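Local coordinates for CCHC-type domain-containing protein (Trypanosoma brucei brucei, PDB 7C45) that trims guide RNA as an RNase D-type ribonuclease, probably removing nucleotides from the 3' end in a metal-dependent exonuclease domain and binding RNA also through zinc knuckles, at residues L124-T129 with N139-M144; Y146-V151 with I195-N200; F128-W133 with R250-G255. All coordinates share one frame; numbering follows the deposited sequence.

Interaction 1. Residues L124-T129 with N139-M144; sequences LQVFFT and NRRSGM. With nucleotides of chain B.
Three hydrogen bonds tie helix 124-129 to the irregular chain 139-144, which leads into the next helix of the exonuclease domain. Two of them belong to the amide of Q125. Its chain leaves the helix with CG anti to the backbone N (chi1 -172°) and runs extended toward the loop, crossing the side chain of R141 at about a right angle. Q125 OE1 takes the N-H of R141 NH1 at 2.8 Å, the bond lying in both the carbonyl and the guanidinium plane. Q125 NE2 gives to S142 O at 2.9 Å, reaching that carbonyl from above its plane. The third bond runs from T129 OG1 to R140 O, 2.7 Å, again from above the carbonyl plane. OG1 also receives a bond from a water that accepts from S142 N, so a second, water-mediated path joins the same two segments.

V126 CG2 packs 3.7 Å from R141 NH1, a methyl touching the guanidinium, the two side chains pointing the same way.

RNA chain B lies along the loop. Q125 NE2 donates to O2' of U8 of chain B at 2.8 Å, and M144 N, at the start of helix 144-152, donates to OP1 of U9 of chain B. N3 of U6 of chain B gives a nearly straight bond (165°) to S142 OG. The extended R140 lays its guanidinium over one face of the same base.

R141 NH2 forms a salt bridge with D237 and its NE bonds to E242 O, which fixes the guanidinium that in turn orients the Q125 amide. With OE1 taken by R141, the nitrogen end of Q125 is turned to S142 O and to a ribose hydroxyl, a contact that would read RNA rather than DNA at U8 of chain B.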
loop_
_atom_site.group_PDB
_atom_site.type_symbol
_atom_site.label_atom_id
_atom_site.label_comp_id
_atom_site.label_asym_id
_atom_site.label_seq_id
_atom_site.Cartn_x
_atom_site.Cartn_y
_atom_site.Cartn_z
ATOM N N LEU A 124 -4.800 1.433 -0.709
ATOM C CA LEU A 124 -5.306 0.534 0.326
ATOM C C LEU A 124 -4.899 0.988 1.724
ATOM O O LEU A 124 -5.588 0.670 2.707
ATOM C CB LEU A 124 -4.828 -0.888 0.062
ATOM C CG LEU A 124 -5.397 -1.546 -1.195
ATOM C CD1 LEU A 124 -4.956 -3.013 -1.232
ATOM C CD2 LEU A 124 -6.931 -1.416 -1.299
ATOM N N GLN A 125 -3.788 1.713 1.853
ATOM C CA GLN A 125 -3.476 2.295 3.157
ATOM C C GLN A 125 -4.555 3.277 3.566
ATOM O O GLN A 125 -5.034 3.252 4.709
ATOM C CB GLN A 125 -2.122 3.002 3.128
ATOM C CG GLN A 125 -1.652 3.465 4.498
ATOM C CD GLN A 125 -0.420 4.354 4.424
ATOM O OE1 GLN A 125 -0.430 5.378 3.761
ATOM N NE2 GLN A 125 0.655 3.937 5.085
ATOM N N VAL A 126 -4.953 4.148 2.633
ATOM C CA VAL A 126 -6.054 5.082 2.872
ATOM C C VAL A 126 -7.343 4.322 3.198
ATOM O O VAL A 126 -8.093 4.713 4.104
ATOM C CB VAL A 126 -6.233 6.024 1.668
ATOM C CG1 VAL A 126 -7.438 6.910 1.842
ATOM C CG2 VAL A 126 -4.984 6.899 1.501
ATOM N N PHE A 127 -7.621 3.237 2.457
ATOM C CA PHE A 127 -8.782 2.389 2.752
ATOM C C PHE A 127 -8.772 1.959 4.216
ATOM O O PHE A 127 -9.766 2.121 4.940
ATOM C CB PHE A 127 -8.794 1.165 1.824
ATOM C CG PHE A 127 -10.189 0.656 1.469
ATOM C CD1 PHE A 127 -11.167 0.548 2.429
ATOM C CD2 PHE A 127 -10.500 0.319 0.166
ATOM C CE1 PHE A 127 -12.452 0.070 2.110
ATOM C CE2 PHE A 127 -11.781 -0.137 -0.186
ATOM C CZ PHE A 127 -12.755 -0.255 0.799
ATOM N N PHE A 128 -7.639 1.440 4.679
ATOM C CA PHE A 128 -7.561 0.987 6.064
ATOM C C PHE A 128 -7.744 2.147 7.029
ATOM O O PHE A 128 -8.461 2.023 8.027
ATOM C CB PHE A 128 -6.238 0.278 6.328
ATOM C CG PHE A 128 -6.163 -0.383 7.687
ATOM C CD1 PHE A 128 -6.770 -1.611 7.902
ATOM C CD2 PHE A 128 -5.506 0.226 8.735
ATOM C CE1 PHE A 128 -6.708 -2.218 9.143
ATOM C CE2 PHE A 128 -5.433 -0.383 9.978
ATOM C CZ PHE A 128 -6.026 -1.601 10.180
ATOM N N THR A 129 -7.115 3.294 6.745
ATOM C CA THR A 129 -7.331 4.458 7.602
ATOM C C THR A 129 -8.796 4.877 7.615
ATOM O O THR A 129 -9.337 5.196 8.675
ATOM C CB THR A 129 -6.432 5.614 7.159
ATOM O OG1 THR A 129 -5.079 5.217 7.347
ATOM C CG2 THR A 129 -6.710 6.857 8.002
ATOM N N ASN A 139 -7.179 8.791 12.296
ATOM C CA ASN A 139 -6.688 9.130 10.959
ATOM C C ASN A 139 -5.232 8.719 10.731
ATOM O O ASN A 139 -4.607 9.190 9.786
ATOM C CB ASN A 139 -6.851 10.624 10.673
ATOM C CG ASN A 139 -5.848 11.480 11.422
ATOM O OD1 ASN A 139 -5.420 11.131 12.527
ATOM N ND2 ASN A 139 -5.458 12.603 10.814
ATOM N N ARG A 140 -4.701 7.836 11.556
ATOM C CA ARG A 140 -3.336 7.347 11.399
ATOM C C ARG A 140 -3.160 6.532 10.115
ATOM O O ARG A 140 -4.007 5.718 9.755
ATOM C CB ARG A 140 -2.987 6.489 12.608
ATOM C CG ARG A 140 -1.631 5.843 12.615
ATOM C CD ARG A 140 -1.438 5.139 13.943
ATOM N NE ARG A 140 -0.047 4.791 14.196
ATOM C CZ ARG A 140 0.427 4.469 15.392
ATOM N NH1 ARG A 140 1.706 4.160 15.541
ATOM N NH2 ARG A 140 -0.385 4.461 16.442
ATOM N N ARG A 141 -2.027 6.731 9.453
ATOM C CA ARG A 141 -1.568 5.835 8.397
ATOM C C ARG A 141 -0.720 4.737 9.021
ATOM O O ARG A 141 0.323 5.015 9.624
ATOM C CB ARG A 141 -0.750 6.582 7.343
ATOM C CG ARG A 141 -1.519 7.573 6.507
ATOM C CD ARG A 141 -0.555 8.247 5.512
ATOM N NE ARG A 141 -1.212 9.253 4.686
ATOM C CZ ARG A 141 -1.741 8.996 3.495
ATOM N NH1 ARG A 141 -1.665 7.766 2.976
ATOM N NH2 ARG A 141 -2.320 9.962 2.822
ATOM N N SER A 142 -1.146 3.499 8.854
ATOM C CA SER A 142 -0.394 2.370 9.370
ATOM C C SER A 142 0.487 1.783 8.280
ATOM O O SER A 142 0.175 1.861 7.093
ATOM C CB SER A 142 -1.333 1.307 9.940
ATOM O OG SER A 142 -1.970 1.838 11.085
ATOM N N GLY A 143 1.613 1.226 8.700
ATOM C CA GLY A 143 2.533 0.611 7.771
ATOM C C GLY A 143 1.999 -0.722 7.262
ATOM O O GLY A 143 1.068 -1.303 7.800
ATOM N N MET A 144 2.642 -1.213 6.206
ATOM C CA MET A 144 2.209 -2.439 5.551
ATOM C C MET A 144 2.150 -3.620 6.514
ATOM O O MET A 144 1.235 -4.447 6.442
ATOM C CB MET A 144 3.161 -2.738 4.390
ATOM C CG MET A 144 2.949 -4.042 3.693
ATOM S SD MET A 144 1.398 -4.145 2.798
ATOM C CE MET A 144 1.842 -3.284 1.288
ATOM P P U B 6 3.138 0.871 19.543
ATOM O OP1 U B 6 4.563 0.806 19.915
ATOM O OP2 U B 6 2.424 2.162 19.608
ATOM O "O5'" U B 6 2.963 0.349 18.058
ATOM C "C5'" U B 6 3.452 -0.919 17.659
ATOM C "C4'" U B 6 3.621 -0.974 16.160
ATOM O "O4'" U B 6 2.313 -0.981 15.534
ATOM C "C3'" U B 6 4.375 0.202 15.540
ATOM O "O3'" U B 6 5.055 -0.271 14.387
ATOM C "C2'" U B 6 3.245 1.123 15.097
ATOM O "O2'" U B 6 3.558 2.017 14.051
ATOM C "C1'" U B 6 2.199 0.116 14.652
ATOM N N1 U B 6 0.829 0.622 14.723
ATOM C C2 U B 6 0.222 0.925 13.526
ATOM O O2 U B 6 0.772 0.796 12.445
ATOM N N3 U B 6 -1.070 1.369 13.628
ATOM C C4 U B 6 -1.774 1.556 14.788
ATOM O O4 U B 6 -2.932 1.979 14.709
ATOM C C5 U B 6 -1.061 1.235 15.987
ATOM C C6 U B 6 0.195 0.790 15.933
ATOM P P U B 8 5.408 4.517 10.417
ATOM O OP1 U B 8 6.304 5.601 10.874
ATOM O OP2 U B 8 4.351 4.046 11.346
ATOM O "O5'" U B 8 4.821 4.991 9.026
ATOM C "C5'" U B 8 3.526 4.610 8.610
ATOM C "C4'" U B 8 3.251 5.121 7.228
ATOM O "O4'" U B 8 3.351 6.564 7.214
ATOM C "C3'" U B 8 4.207 4.674 6.136
ATOM O "O3'" U B 8 3.891 3.383 5.659
ATOM C "C2'" U B 8 4.038 5.765 5.089
ATOM O "O2'" U B 8 2.830 5.577 4.355
ATOM C "C1'" U B 8 3.856 6.997 5.977
ATOM N N1 U B 8 5.126 7.711 6.254
ATOM C C2 U B 8 5.585 8.576 5.297
ATOM O O2 U B 8 5.017 8.722 4.234
ATOM N N3 U B 8 6.754 9.230 5.628
ATOM C C4 U B 8 7.432 9.097 6.830
ATOM O O4 U B 8 8.466 9.742 7.029
ATOM C C5 U B 8 6.858 8.194 7.777
ATOM C C6 U B 8 5.736 7.545 7.463
ATOM P P U B 9 5.038 2.433 5.057
ATOM O OP1 U B 9 4.365 1.153 4.720
ATOM O OP2 U B 9 6.157 2.452 6.028
ATOM O "O5'" U B 9 5.510 3.214 3.755
ATOM C "C5'" U B 9 4.862 3.046 2.499
ATOM C "C4'" U B 9 5.421 3.938 1.404
ATOM O "O4'" U B 9 5.478 5.321 1.819
ATOM C "C3'" U B 9 6.830 3.654 0.911
ATOM O "O3'" U B 9 6.890 2.548 0.042
ATOM C "C2'" U B 9 7.225 4.969 0.253
ATOM O "O2'" U B 9 6.651 5.105 -1.042
ATOM C "C1'" U B 9 6.553 5.974 1.180
ATOM N N1 U B 9 7.481 6.472 2.210
ATOM C C2 U B 9 8.441 7.413 1.832
ATOM O O2 U B 9 8.562 7.850 0.706
ATOM N N3 U B 9 9.276 7.835 2.831
ATOM C C4 U B 9 9.256 7.420 4.146
ATOM O O4 U B 9 10.078 7.893 4.929
ATOM C C5 U B 9 8.245 6.449 4.456
ATOM C C6 U B 9 7.410 6.014 3.503
HETATM O O HOH W 1 -3.543 2.936 7.400
#

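Interaction 2. Residues Y146-V151 with I195-N200; sequences YVLKSV and ILLLSN. With nucleotides of chain B.
L198 points its side chain at the facing helix with CG anti to the carbonyl carbon, while L148 has a chi1 of -91°, off the usual staggered position, and its end comes nearer to helix 195-200. The two leucines cross at about a right angle, with L148 CD2 3.8 Å from L198 CG. V151, its CG1 anti to the backbone N, meets the CD2 branch of L198, which L148 CD2 also approaches: V151 CG1 and L198 CD2 are 3.8 Å apart. L197 takes the crowded position between backbone N and carbonyl carbon (chi1 77°), and its CD1 comes to 4.1 Å from L148 CD2. This is helix-to-helix packing inside the RNase D exonuclease domain: the segments 146-151 and 195-200, on helices 144-152 and 182-202, have axes 33° apart and 10.8 Å from each other at closest approach. Helix 182-202 also carries D191, a ligand of the bound calcium. V147 CG1 adds a looser touch on L198 CD1, and L124 of helix 124-136 packs on L198 as well. Away from this apolar seam, Y146 has its CG anti to the backbone N and lays one ring face on the base of U6 of chain B, N3 lying 3.4 Å above the ring plane.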
loop_
_atom_site.group_PDB
_atom_site.type_symbol
_atom_site.label_atom_id
_atom_site.label_comp_id
_atom_site.label_asym_id
_atom_site.label_seq_id
_atom_site.Cartn_x
_atom_site.Cartn_y
_atom_site.Cartn_z
ATOM N N TYR A 146 1.592 -3.765 9.817
ATOM C CA TYR A 146 0.420 -3.647 10.677
ATOM C C TYR A 146 -0.870 -3.908 9.909
ATOM O O TYR A 146 -1.782 -4.580 10.414
ATOM C CB TYR A 146 0.392 -2.253 11.302
ATOM C CG TYR A 146 -0.720 -2.072 12.321
ATOM C CD1 TYR A 146 -2.000 -1.731 11.931
ATOM C CD2 TYR A 146 -0.472 -2.247 13.671
ATOM C CE1 TYR A 146 -3.008 -1.581 12.858
ATOM C CE2 TYR A 146 -1.463 -2.079 14.606
ATOM C CZ TYR A 146 -2.729 -1.744 14.198
ATOM O OH TYR A 146 -3.731 -1.588 15.125
ATOM N N VAL A 147 -0.990 -3.351 8.704
ATOM C CA VAL A 147 -2.215 -3.568 7.948
ATOM C C VAL A 147 -2.333 -5.026 7.551
ATOM O O VAL A 147 -3.419 -5.611 7.609
ATOM C CB VAL A 147 -2.274 -2.652 6.722
ATOM C CG1 VAL A 147 -3.543 -2.968 5.925
ATOM C CG2 VAL A 147 -2.237 -1.233 7.148
ATOM N N LEU A 148 -1.224 -5.637 7.136
ATOM C CA LEU A 148 -1.263 -7.044 6.763
ATOM C C LEU A 148 -1.782 -7.904 7.914
ATOM O O LEU A 148 -2.659 -8.749 7.722
ATOM C CB LEU A 148 0.122 -7.498 6.310
ATOM C CG LEU A 148 0.392 -7.365 4.820
ATOM C CD1 LEU A 148 1.835 -7.762 4.555
ATOM C CD2 LEU A 148 -0.576 -8.241 4.025
ATOM N N LYS A 149 -1.280 -7.660 9.128
ATOM C CA LYS A 149 -1.665 -8.459 10.290
ATOM C C LYS A 149 -3.122 -8.231 10.662
ATOM O O LYS A 149 -3.878 -9.186 10.900
ATOM C CB LYS A 149 -0.742 -8.117 11.462
ATOM C CG LYS A 149 -0.978 -8.891 12.748
ATOM C CD LYS A 149 0.275 -8.818 13.613
ATOM C CE LYS A 149 -0.035 -8.616 15.094
ATOM N NZ LYS A 149 -0.862 -9.704 15.646
ATOM N N SER A 150 -3.540 -6.974 10.705
ATOM C CA SER A 150 -4.905 -6.681 11.112
ATOM C C SER A 150 -5.922 -7.131 10.068
ATOM O O SER A 150 -7.009 -7.587 10.426
ATOM C CB SER A 150 -5.057 -5.194 11.405
ATOM O OG SER A 150 -6.425 -4.872 11.529
ATOM N N VAL A 151 -5.605 -7.013 8.781
ATOM C CA VAL A 151 -6.588 -7.329 7.749
ATOM C C VAL A 151 -6.538 -8.797 7.342
ATOM O O VAL A 151 -7.577 -9.441 7.200
ATOM C CB VAL A 151 -6.404 -6.419 6.524
ATOM C CG1 VAL A 151 -7.284 -6.901 5.415
ATOM C CG2 VAL A 151 -6.731 -4.973 6.882
ATOM N N ILE A 195 -0.183 -6.078 -1.601
ATOM C CA ILE A 195 -1.235 -5.176 -2.041
ATOM C C ILE A 195 -2.353 -5.946 -2.727
ATOM O O ILE A 195 -3.535 -5.704 -2.471
ATOM C CB ILE A 195 -0.650 -4.094 -2.965
ATOM C CG1 ILE A 195 0.227 -3.167 -2.125
ATOM C CG2 ILE A 195 -1.781 -3.320 -3.620
ATOM C CD1 ILE A 195 1.113 -2.174 -2.950
ATOM N N LEU A 196 -2.001 -6.856 -3.637
ATOM C CA LEU A 196 -3.047 -7.561 -4.365
ATOM C C LEU A 196 -3.844 -8.454 -3.421
ATOM O O LEU A 196 -5.076 -8.499 -3.482
ATOM C CB LEU A 196 -2.434 -8.353 -5.530
ATOM C CG LEU A 196 -3.420 -9.025 -6.498
ATOM C CD1 LEU A 196 -4.205 -7.987 -7.272
ATOM C CD2 LEU A 196 -2.723 -10.002 -7.458
ATOM N N LEU A 197 -3.171 -9.128 -2.500
ATOM C CA LEU A 197 -3.929 -9.991 -1.604
ATOM C C LEU A 197 -4.786 -9.165 -0.651
ATOM O O LEU A 197 -5.912 -9.562 -0.322
ATOM C CB LEU A 197 -2.997 -10.933 -0.857
ATOM C CG LEU A 197 -2.135 -10.539 0.333
ATOM C CD1 LEU A 197 -2.909 -10.610 1.658
ATOM C CD2 LEU A 197 -0.913 -11.424 0.376
ATOM N N LEU A 198 -4.279 -8.000 -0.214
ATOM C CA LEU A 198 -5.074 -7.135 0.651
ATOM C C LEU A 198 -6.333 -6.653 -0.038
ATOM O O LEU A 198 -7.359 -6.439 0.628
ATOM C CB LEU A 198 -4.248 -5.929 1.095
ATOM C CG LEU A 198 -3.282 -6.256 2.242
ATOM C CD1 LEU A 198 -2.317 -5.097 2.480
ATOM C CD2 LEU A 198 -4.045 -6.620 3.528
ATOM N N SER A 199 -6.266 -6.424 -1.354
ATOM C CA SER A 199 -7.449 -5.980 -2.083
ATOM C C SER A 199 -8.557 -7.014 -2.009
ATOM O O SER A 199 -9.732 -6.654 -2.037
ATOM C CB SER A 199 -7.118 -5.678 -3.542
ATOM O OG SER A 199 -6.804 -6.874 -4.239
ATOM N N ASN A 200 -8.199 -8.293 -1.876
ATOM C CA ASN A 200 -9.217 -9.337 -1.768
ATOM C C ASN A 200 -9.999 -9.212 -0.476
ATOM O O ASN A 200 -11.168 -9.607 -0.412
ATOM C CB ASN A 200 -8.574 -10.722 -1.847
ATOM C CG ASN A 200 -8.155 -11.094 -3.259
ATOM O OD1 ASN A 200 -8.686 -10.563 -4.240
ATOM N ND2 ASN A 200 -7.206 -12.017 -3.365
ATOM P P U B 6 3.138 0.871 19.543
ATOM O OP1 U B 6 4.563 0.806 19.915
ATOM O OP2 U B 6 2.424 2.162 19.608
ATOM O "O5'" U B 6 2.963 0.349 18.058
ATOM C "C5'" U B 6 3.452 -0.919 17.659
ATOM C "C4'" U B 6 3.621 -0.974 16.160
ATOM O "O4'" U B 6 2.313 -0.981 15.534
ATOM C "C3'" U B 6 4.375 0.202 15.540
ATOM O "O3'" U B 6 5.055 -0.271 14.387
ATOM C "C2'" U B 6 3.245 1.123 15.097
ATOM O "O2'" U B 6 3.558 2.017 14.051
ATOM C "C1'" U B 6 2.199 0.116 14.652
ATOM N N1 U B 6 0.829 0.622 14.723
ATOM C C2 U B 6 0.222 0.925 13.526
ATOM O O2 U B 6 0.772 0.796 12.445
ATOM N N3 U B 6 -1.070 1.369 13.628
ATOM C C4 U B 6 -1.774 1.556 14.788
ATOM O O4 U B 6 -2.932 1.979 14.709
ATOM C C5 U B 6 -1.061 1.235 15.987
ATOM C C6 U B 6 0.195 0.790 15.933
#

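Interaction 3. Residues F128-W133 with R250-G255; sequences FTAIQW and RYIGPG
G253 O is the best-held polar atom here, gripped across the contact by a single bond: W133 NE1 donates to it at 2.9 Å and 168°. The bond lies in the carbonyl plane and almost exactly in the plane of the indole, so the carbonyl meets the edge of the ring. The contact joins helix 124-136 of the RNase D exonuclease domain to the turn that ends helix 245-251, from which the chain runs on toward the first zinc knuckle (C258, C261, H266, C271).

W133 is the pivot. Its CG stands anti to the backbone N, and the ring is turned so that the NE1 edge goes out to the turn. While that edge holds G253 O, one face of the ring receives G255: the CA sits 3.8 Å from the centroid of the five-membered ring, 24° off the normal, a CH-pi contact. A CB on G255 would come against W133 CZ2, so the close approach of backbone to indole depends on glycine there. The backbone of W133 also hydrogen-bonds with G256, the next residue along the chain.

G253 itself has a positive phi of 117°, where a CB would press on the carbonyl O of the residue before and on P254 CD. The turn that presents this carbonyl thus has backbone angles that call for glycine.

A smaller apolar patch lies beside it. I252 places CG1 anti to the carbonyl carbon and bends at chi2, so that its CD1 rests on the methyl of A130, CB to CD1 3.8 Å. Helix 245-251 also packs on the indole through R245, L248 and E249. On the tryptophan backbone, W133 O meets G255 CA at 3.3 Å, a CA-H...O contact.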
loop_
_atom_site.group_PDB
_atom_site.type_symbol
_atom_site.label_atom_id
_atom_site.label_comp_id
_atom_site.label_asym_id
_atom_site.label_seq_id
_atom_site.Cartn_x
_atom_site.Cartn_y
_atom_site.Cartn_z
ATOM N N PHE A 128 -7.639 1.440 4.679
ATOM C CA PHE A 128 -7.561 0.987 6.064
ATOM C C PHE A 128 -7.744 2.147 7.029
ATOM O O PHE A 128 -8.461 2.023 8.027
ATOM C CB PHE A 128 -6.238 0.278 6.328
ATOM C CG PHE A 128 -6.163 -0.383 7.687
ATOM C CD1 PHE A 128 -6.770 -1.611 7.902
ATOM C CD2 PHE A 128 -5.506 0.226 8.735
ATOM C CE1 PHE A 128 -6.708 -2.218 9.143
ATOM C CE2 PHE A 128 -5.433 -0.383 9.978
ATOM C CZ PHE A 128 -6.026 -1.601 10.180
ATOM N N THR A 129 -7.115 3.294 6.745
ATOM C CA THR A 129 -7.331 4.458 7.602
ATOM C C THR A 129 -8.796 4.877 7.615
ATOM O O THR A 129 -9.337 5.196 8.675
ATOM C CB THR A 129 -6.432 5.614 7.159
ATOM O OG1 THR A 129 -5.079 5.217 7.347
ATOM C CG2 THR A 129 -6.710 6.857 8.002
ATOM N N ALA A 130 -9.468 4.851 6.453
ATOM C CA ALA A 130 -10.860 5.293 6.386
ATOM C C ALA A 130 -11.748 4.423 7.259
ATOM O O ALA A 130 -12.709 4.913 7.866
ATOM C CB ALA A 130 -11.353 5.264 4.935
ATOM N N ILE A 131 -11.421 3.140 7.340
ATOM C CA ILE A 131 -12.145 2.231 8.227
ATOM C C ILE A 131 -11.939 2.649 9.675
ATOM O O ILE A 131 -12.898 2.769 10.448
ATOM C CB ILE A 131 -11.692 0.783 7.980
ATOM C CG1 ILE A 131 -12.166 0.323 6.592
ATOM C CG2 ILE A 131 -12.187 -0.170 9.089
ATOM C CD1 ILE A 131 -11.585 -1.004 6.143
ATOM N N GLN A 132 -10.683 2.890 10.063
ATOM C CA GLN A 132 -10.423 3.355 11.427
ATOM C C GLN A 132 -11.084 4.690 11.705
ATOM O O GLN A 132 -11.488 4.950 12.842
ATOM C CB GLN A 132 -8.923 3.485 11.694
ATOM C CG GLN A 132 -8.165 2.269 11.289
ATOM C CD GLN A 132 -8.813 1.004 11.773
ATOM O OE1 GLN A 132 -9.145 0.859 12.959
ATOM N NE2 GLN A 132 -9.015 0.087 10.868
ATOM N N TRP A 133 -11.161 5.557 10.702
ATOM C CA TRP A 133 -11.836 6.832 10.871
ATOM C C TRP A 133 -13.324 6.632 11.127
ATOM O O TRP A 133 -13.881 7.214 12.064
ATOM C CB TRP A 133 -11.622 7.705 9.632
ATOM C CG TRP A 133 -12.421 8.959 9.666
ATOM C CD1 TRP A 133 -13.580 9.234 8.990
ATOM C CD2 TRP A 133 -12.146 10.093 10.473
ATOM N NE1 TRP A 133 -14.019 10.497 9.311
ATOM C CE2 TRP A 133 -13.161 11.040 10.218
ATOM C CE3 TRP A 133 -11.134 10.406 11.368
ATOM C CZ2 TRP A 133 -13.181 12.279 10.844
ATOM C CZ3 TRP A 133 -11.156 11.630 11.974
ATOM C CH2 TRP A 133 -12.179 12.548 11.724
ATOM N N ARG A 250 -15.000 14.767 4.407
ATOM C CA ARG A 250 -15.668 15.029 3.138
ATOM C C ARG A 250 -16.002 13.743 2.387
ATOM O O ARG A 250 -17.136 13.549 1.937
ATOM C CB ARG A 250 -14.789 15.932 2.278
ATOM C CG ARG A 250 -15.250 16.072 0.853
ATOM C CD ARG A 250 -14.307 17.039 0.151
ATOM N NE ARG A 250 -14.615 17.196 -1.261
ATOM C CZ ARG A 250 -13.888 17.928 -2.094
ATOM N NH1 ARG A 250 -14.232 18.024 -3.370
ATOM N NH2 ARG A 250 -12.807 18.554 -1.646
ATOM N N TYR A 251 -15.026 12.854 2.234
ATOM C CA TYR A 251 -15.201 11.685 1.380
ATOM C C TYR A 251 -15.788 10.483 2.106
ATOM O O TYR A 251 -16.499 9.685 1.484
ATOM C CB TYR A 251 -13.857 11.293 0.749
ATOM C CG TYR A 251 -13.393 12.321 -0.258
ATOM C CD1 TYR A 251 -13.791 12.242 -1.588
ATOM C CD2 TYR A 251 -12.586 13.387 0.120
ATOM C CE1 TYR A 251 -13.403 13.192 -2.512
ATOM C CE2 TYR A 251 -12.179 14.335 -0.806
ATOM C CZ TYR A 251 -12.593 14.232 -2.117
ATOM O OH TYR A 251 -12.211 15.179 -3.036
ATOM N N ILE A 252 -15.495 10.322 3.388
ATOM C CA ILE A 252 -15.964 9.182 4.155
ATOM C C ILE A 252 -17.160 9.547 5.027
ATOM O O ILE A 252 -18.088 8.752 5.178
ATOM C CB ILE A 252 -14.812 8.603 5.007
ATOM C CG1 ILE A 252 -13.551 8.357 4.153
ATOM C CG2 ILE A 252 -15.238 7.309 5.653
ATOM C CD1 ILE A 252 -13.781 7.426 2.981
ATOM N N GLY A 253 -17.154 10.738 5.618
ATOM C CA GLY A 253 -18.208 11.127 6.531
ATOM C C GLY A 253 -17.665 11.369 7.923
ATOM O O GLY A 253 -16.449 11.427 8.140
ATOM N N PRO A 254 -18.565 11.512 8.896
ATOM C CA PRO A 254 -18.136 11.811 10.265
ATOM C C PRO A 254 -17.396 10.640 10.867
ATOM O O PRO A 254 -17.671 9.482 10.559
ATOM C CB PRO A 254 -19.458 12.056 11.002
ATOM C CG PRO A 254 -20.415 11.217 10.271
ATOM C CD PRO A 254 -20.022 11.326 8.819
ATOM N N GLY A 255 -16.439 10.959 11.730
ATOM C CA GLY A 255 -15.692 9.936 12.403
ATOM C C GLY A 255 -16.479 9.327 13.548
ATOM O O GLY A 255 -17.352 9.955 14.147
#

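Helix 124-136 is the common element: interactions 1 and 3 both start from it, share F128 and T129, and have centres about 10 Å apart. Interaction 1 closes before interaction 2 opens, and loop 139-144 runs straight into helix 144-152. F128 bridges them, packing its ring on S150 and V151, while L124 touches helix 182-202 through I195 and S199. The second segment of interaction 3 follows both segments of interaction 2 in the chain and leads toward the zinc knuckles; its centre is about 18 Å from that of interaction 2. Interactions 1 and 2 both meet U6 of chain B, whose base lies between R140 and Y146, while helix 124-136 connects that RNA-binding surface to the knuckle-bearing part.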